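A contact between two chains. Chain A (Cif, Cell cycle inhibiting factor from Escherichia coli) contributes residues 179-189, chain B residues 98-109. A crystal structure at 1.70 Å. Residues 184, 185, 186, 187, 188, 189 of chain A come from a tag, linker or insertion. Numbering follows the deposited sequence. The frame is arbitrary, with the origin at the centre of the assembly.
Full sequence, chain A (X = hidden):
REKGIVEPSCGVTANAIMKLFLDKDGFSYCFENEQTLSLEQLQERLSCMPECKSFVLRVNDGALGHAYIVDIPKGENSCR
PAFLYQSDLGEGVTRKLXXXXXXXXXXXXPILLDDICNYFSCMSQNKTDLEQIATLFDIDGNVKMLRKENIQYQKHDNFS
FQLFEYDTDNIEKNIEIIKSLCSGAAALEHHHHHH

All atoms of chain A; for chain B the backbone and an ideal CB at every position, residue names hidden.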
# COMPACT_ATOMS: atom_id res chain seq x y z
N LYS A 179 -6.93 6.29 0.36
CA LYS A 179 -8.15 6.98 -0.09
C LYS A 179 -7.77 7.93 -1.21
O LYS A 179 -8.47 8.01 -2.21
CB LYS A 179 -8.80 7.76 1.06
CG LYS A 179 -9.38 6.88 2.12
CD LYS A 179 -10.26 7.67 3.09
CE LYS A 179 -9.47 8.50 4.03
NZ LYS A 179 -10.37 9.34 4.92
N SER A 180 -6.63 8.59 -1.04
CA SER A 180 -6.12 9.51 -2.09
C SER A 180 -5.83 8.75 -3.40
O SER A 180 -6.24 9.15 -4.50
CB SER A 180 -4.91 10.29 -1.57
OG SER A 180 -4.50 11.23 -2.52
N LEU A 181 -5.11 7.64 -3.29
CA LEU A 181 -4.77 6.87 -4.44
C LEU A 181 -6.01 6.38 -5.18
O LEU A 181 -6.08 6.46 -6.41
CB LEU A 181 -3.89 5.67 -4.05
CG LEU A 181 -2.47 5.95 -3.65
CD1 LEU A 181 -1.85 4.60 -3.19
CD2 LEU A 181 -1.73 6.50 -4.81
N CYS A 182 -6.99 5.87 -4.44
CA CYS A 182 -8.24 5.44 -5.06
C CYS A 182 -8.92 6.58 -5.83
O CYS A 182 -9.43 6.36 -6.93
CB CYS A 182 -9.19 4.84 -4.01
SG CYS A 182 -8.69 3.18 -3.47
N SER A 183 -8.88 7.78 -5.28
CA SER A 183 -9.52 8.95 -5.92
C SER A 183 -8.89 9.30 -7.27
O SER A 183 -9.59 9.84 -8.15
CB SER A 183 -9.55 10.14 -4.97
OG SER A 183 -8.32 10.84 -4.92
N GLY A 184 -7.61 8.98 -7.46
CA GLY A 184 -6.92 9.24 -8.72
C GLY A 184 -6.62 8.04 -9.60
O GLY A 184 -5.92 8.15 -10.59
N ALA A 185 -7.15 6.87 -9.25
CA ALA A 185 -6.70 5.62 -9.84
C ALA A 185 -6.95 5.48 -11.33
O ALA A 185 -6.15 4.84 -12.01
CB ALA A 185 -7.30 4.42 -9.08
N ALA A 186 -8.01 6.11 -11.85
CA ALA A 186 -8.29 5.99 -13.27
C ALA A 186 -7.11 6.48 -14.13
O ALA A 186 -6.85 5.96 -15.20
CB ALA A 186 -9.62 6.77 -13.63
N ALA A 187 -6.39 7.48 -13.66
CA ALA A 187 -5.29 8.06 -14.43
C ALA A 187 -4.00 7.19 -14.41
O ALA A 187 -3.03 7.50 -15.15
CB ALA A 187 -4.97 9.48 -13.92
N LEU A 188 -3.98 6.15 -13.59
CA LEU A 188 -2.77 5.33 -13.44
C LEU A 188 -2.66 4.22 -14.47
O LEU A 188 -1.59 3.61 -14.60
CB LEU A 188 -2.71 4.72 -12.03
CG LEU A 188 -2.52 5.66 -10.86
CD1 LEU A 188 -2.71 4.95 -9.51
CD2 LEU A 188 -1.14 6.33 -10.98
N GLU A 189 -3.75 3.91 -15.19
CA GLU A 189 -3.74 2.85 -16.18
C GLU A 189 -4.09 3.38 -17.57
O GLU A 189 -4.90 4.31 -17.69
CB GLU A 189 -4.71 1.75 -15.79
CG GLU A 189 -4.38 1.08 -14.47
CD GLU A 189 -5.30 -0.10 -14.20
OE1 GLU A 189 -6.30 0.07 -13.45
OE2 GLU A 189 -5.02 -1.19 -14.75
N UNK B 98 -3.70 18.83 -4.66
CA UNK B 98 -4.21 17.54 -4.25
C UNK B 98 -4.07 16.52 -5.37
O UNK B 98 -4.37 16.81 -6.50
CB UNK B 98 -5.67 17.66 -3.82
N UNK B 99 -3.63 15.32 -5.02
CA UNK B 99 -3.56 14.23 -5.97
C UNK B 99 -4.86 14.03 -6.75
O UNK B 99 -4.84 13.90 -7.95
CB UNK B 99 -3.19 12.94 -5.24
N UNK B 100 -6.01 14.05 -6.07
CA UNK B 100 -7.27 13.85 -6.76
C UNK B 100 -7.46 14.87 -7.87
O UNK B 100 -7.93 14.54 -8.94
CB UNK B 100 -8.43 13.92 -5.77
N UNK B 101 -7.08 16.12 -7.60
CA UNK B 101 -7.28 17.19 -8.56
C UNK B 101 -6.35 17.04 -9.77
O UNK B 101 -6.80 17.12 -10.91
CB UNK B 101 -7.06 18.55 -7.89
N UNK B 102 -5.07 16.76 -9.50
CA UNK B 102 -4.13 16.50 -10.59
C UNK B 102 -4.61 15.35 -11.48
O UNK B 102 -4.64 15.45 -12.72
CB UNK B 102 -2.74 16.18 -10.03
N UNK B 103 -5.00 14.27 -10.84
CA UNK B 103 -5.29 13.03 -11.54
C UNK B 103 -6.65 12.98 -12.25
O UNK B 103 -6.86 12.13 -13.12
CB UNK B 103 -5.21 11.87 -10.54
N UNK B 104 -7.54 13.90 -11.92
CA UNK B 104 -8.81 13.97 -12.63
C UNK B 104 -8.80 15.02 -13.72
O UNK B 104 -9.77 15.10 -14.47
CB UNK B 104 -9.95 14.26 -11.65
N UNK B 105 -7.69 15.75 -13.86
CA UNK B 105 -7.53 16.77 -14.89
C UNK B 105 -6.21 16.58 -15.68
O UNK B 105 -6.15 15.71 -16.54
CB UNK B 105 -7.57 18.16 -14.25
N UNK B 106 -5.18 17.34 -15.37
CA UNK B 106 -4.01 17.41 -16.26
C UNK B 106 -3.28 16.06 -16.43
O UNK B 106 -2.71 15.80 -17.49
CB UNK B 106 -3.03 18.45 -15.72
N UNK B 107 -3.31 15.21 -15.42
CA UNK B 107 -2.58 13.90 -15.49
C UNK B 107 -3.08 13.05 -16.63
O UNK B 107 -2.38 12.19 -17.15
CB UNK B 107 -2.73 13.12 -14.18
N UNK B 108 -4.34 13.24 -17.03
CA UNK B 108 -4.92 12.39 -18.06
C UNK B 108 -4.37 12.62 -19.48
O UNK B 108 -4.53 11.77 -20.34
CB UNK B 108 -6.44 12.60 -18.07
N UNK B 109 -3.75 13.76 -19.71
CA UNK B 109 -3.20 14.06 -21.01
C UNK B 109 -1.72 13.63 -21.06
O UNK B 109 -0.93 14.05 -20.22
CB UNK B 109 -3.35 15.55 -21.32

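Position 98 precedes the first turn of a helix, with phi/psi of -77/137, and its CB has nothing of chain A within 5.5 Å. Asp, Ser or Thr would suit such a cap, but open space also admits a long polar chain. It is R98(B), which turns back to the side chain of position 100.

At position 99 the CA-to-CB bond points toward chain A, and the ideal CB lies 3.5 Å from S180(A) OG. Beyond it, the backbone of S180(A), L181(A) and G184(A) leaves a groove, open because G184(A), a tag residue, has no side chain. A flat aromatic or a long aliphatic residue would fit. The residue is F99(B), with chi1 t. Its CE2 lies 3.9 Å from G184(A) CA and 4.1 Å from L181(A) CD2, while S180(A) O meets the ring edge, 3.3 Å from CD2. A CB on G184(A) would come within 2.6 Å of CE2, so the ring occupies the space that glycine leaves.

Position 100 points sideways, its ideal CB tight against S183(A) OG at 3.2 Å. That hydroxyl donates to S180(A) O but can still accept, and a chain leaving sideways past it could be polar; Gln, Glu or Lys would do. E100(B) is found, its OE1 in a salt bridge with R98(B) NH2 at 2.8 Å. It is linked to chain A through water: water 3 donates to its OE1 (2.9 Å from the water O) and to S183(A) OG (3.2 Å), and its backbone N is joined to S180(A) OG by water 1.

Positions 101 and 102 make no contact. The first points away and suits a polar residue; D101(B) pairs with R98(B). The second is out of reach and leaves the choice open; it is W102(B).

Position 103 points toward chain A, with its ideal CB 3.6 Å from G184(A) CA and 4.1 Å from A187(A) CB. Met, Leu or Ile would suit this apolar setting, and a flexible chain could also reach L188(A). M103(B) does so: its CE lies 3.5 Å from L188(A) CD2 and 3.6 Å from A187(A) CB.

Position 104, sideways, has space for a small or polar residue; T104(B) bonds through OG1 to E100(B) O and brings CG2 4.1 Å from S183(A) O. Positions 105 and 106 are out of reach and unconstrained by chain A; they are H105(B) and K106(B).

At 107, CB points toward A187(A) CB, 4.3 Å away, favouring a small residue: A107(B). Position 108 points sideways, where an aliphatic chain could bend back; L108(B) brings CD2 3.7 Å from A187(A) CB. Position 109, out of reach, is T109(B).

Chain B 98-109: RFEDWMTHKALT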
# COMPACT_ATOMS: atom_id res chain seq x y z
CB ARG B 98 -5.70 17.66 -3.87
CG ARG B 98 -5.93 18.71 -2.82
CD ARG B 98 -7.39 18.79 -2.40
NE ARG B 98 -7.91 17.48 -2.13
CZ ARG B 98 -8.85 16.86 -2.85
NH1 ARG B 98 -9.40 17.45 -3.91
NH2 ARG B 98 -9.24 15.65 -2.48
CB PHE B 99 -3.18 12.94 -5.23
CG PHE B 99 -2.92 11.75 -6.13
CD1 PHE B 99 -1.74 11.65 -6.87
CD2 PHE B 99 -3.79 10.69 -6.15
CE1 PHE B 99 -1.49 10.54 -7.63
CE2 PHE B 99 -3.52 9.55 -6.93
CZ PHE B 99 -2.34 9.49 -7.65
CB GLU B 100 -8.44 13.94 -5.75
CG GLU B 100 -9.77 13.60 -6.35
CD GLU B 100 -10.94 13.71 -5.33
OE1 GLU B 100 -10.70 13.95 -4.11
OE2 GLU B 100 -12.09 13.52 -5.76
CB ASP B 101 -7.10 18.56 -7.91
CG ASP B 101 -8.19 18.87 -6.86
OD1 ASP B 101 -9.33 18.41 -7.00
OD2 ASP B 101 -7.89 19.58 -5.90
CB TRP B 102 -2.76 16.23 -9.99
CG TRP B 102 -1.71 15.99 -11.09
CD1 TRP B 102 -1.21 14.77 -11.48
CD2 TRP B 102 -1.13 16.97 -11.97
NE1 TRP B 102 -0.37 14.93 -12.55
CE2 TRP B 102 -0.28 16.28 -12.86
CE3 TRP B 102 -1.23 18.37 -12.08
CZ2 TRP B 102 0.44 16.93 -13.85
CZ3 TRP B 102 -0.51 19.01 -13.04
CH2 TRP B 102 0.34 18.31 -13.91
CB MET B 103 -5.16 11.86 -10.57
CG MET B 103 -3.79 11.71 -9.96
SD MET B 103 -2.53 11.21 -11.18
CE MET B 103 -2.75 9.43 -11.09
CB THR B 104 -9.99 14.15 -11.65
OG1 THR B 104 -9.76 15.30 -10.84
CG2 THR B 104 -10.08 12.89 -10.77
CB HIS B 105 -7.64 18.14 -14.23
CG HIS B 105 -8.97 18.39 -13.59
ND1 HIS B 105 -9.23 18.04 -12.28
CD2 HIS B 105 -10.11 18.94 -14.07
CE1 HIS B 105 -10.48 18.34 -11.98
NE2 HIS B 105 -11.04 18.89 -13.05
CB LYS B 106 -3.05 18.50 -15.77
CG LYS B 106 -1.96 18.83 -16.72
CD LYS B 106 -1.45 20.25 -16.50
CE LYS B 106 -0.20 20.55 -17.27
NZ LYS B 106 0.22 22.01 -17.18
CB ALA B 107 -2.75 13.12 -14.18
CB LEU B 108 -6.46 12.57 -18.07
CG LEU B 108 -7.13 12.12 -16.80
CD1 LEU B 108 -8.56 12.65 -16.77
CD2 LEU B 108 -7.11 10.61 -16.66
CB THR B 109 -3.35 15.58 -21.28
OG1 THR B 109 -4.76 15.90 -21.34
CG2 THR B 109 -2.69 15.98 -22.59
O HOH W 1 -6.08 13.57 -3.08
O HOH W 2 -12.05 10.87 -8.00
O HOH W 3 -8.68 12.79 -2.45
O HOH W 4 -3.39 9.40 -17.08
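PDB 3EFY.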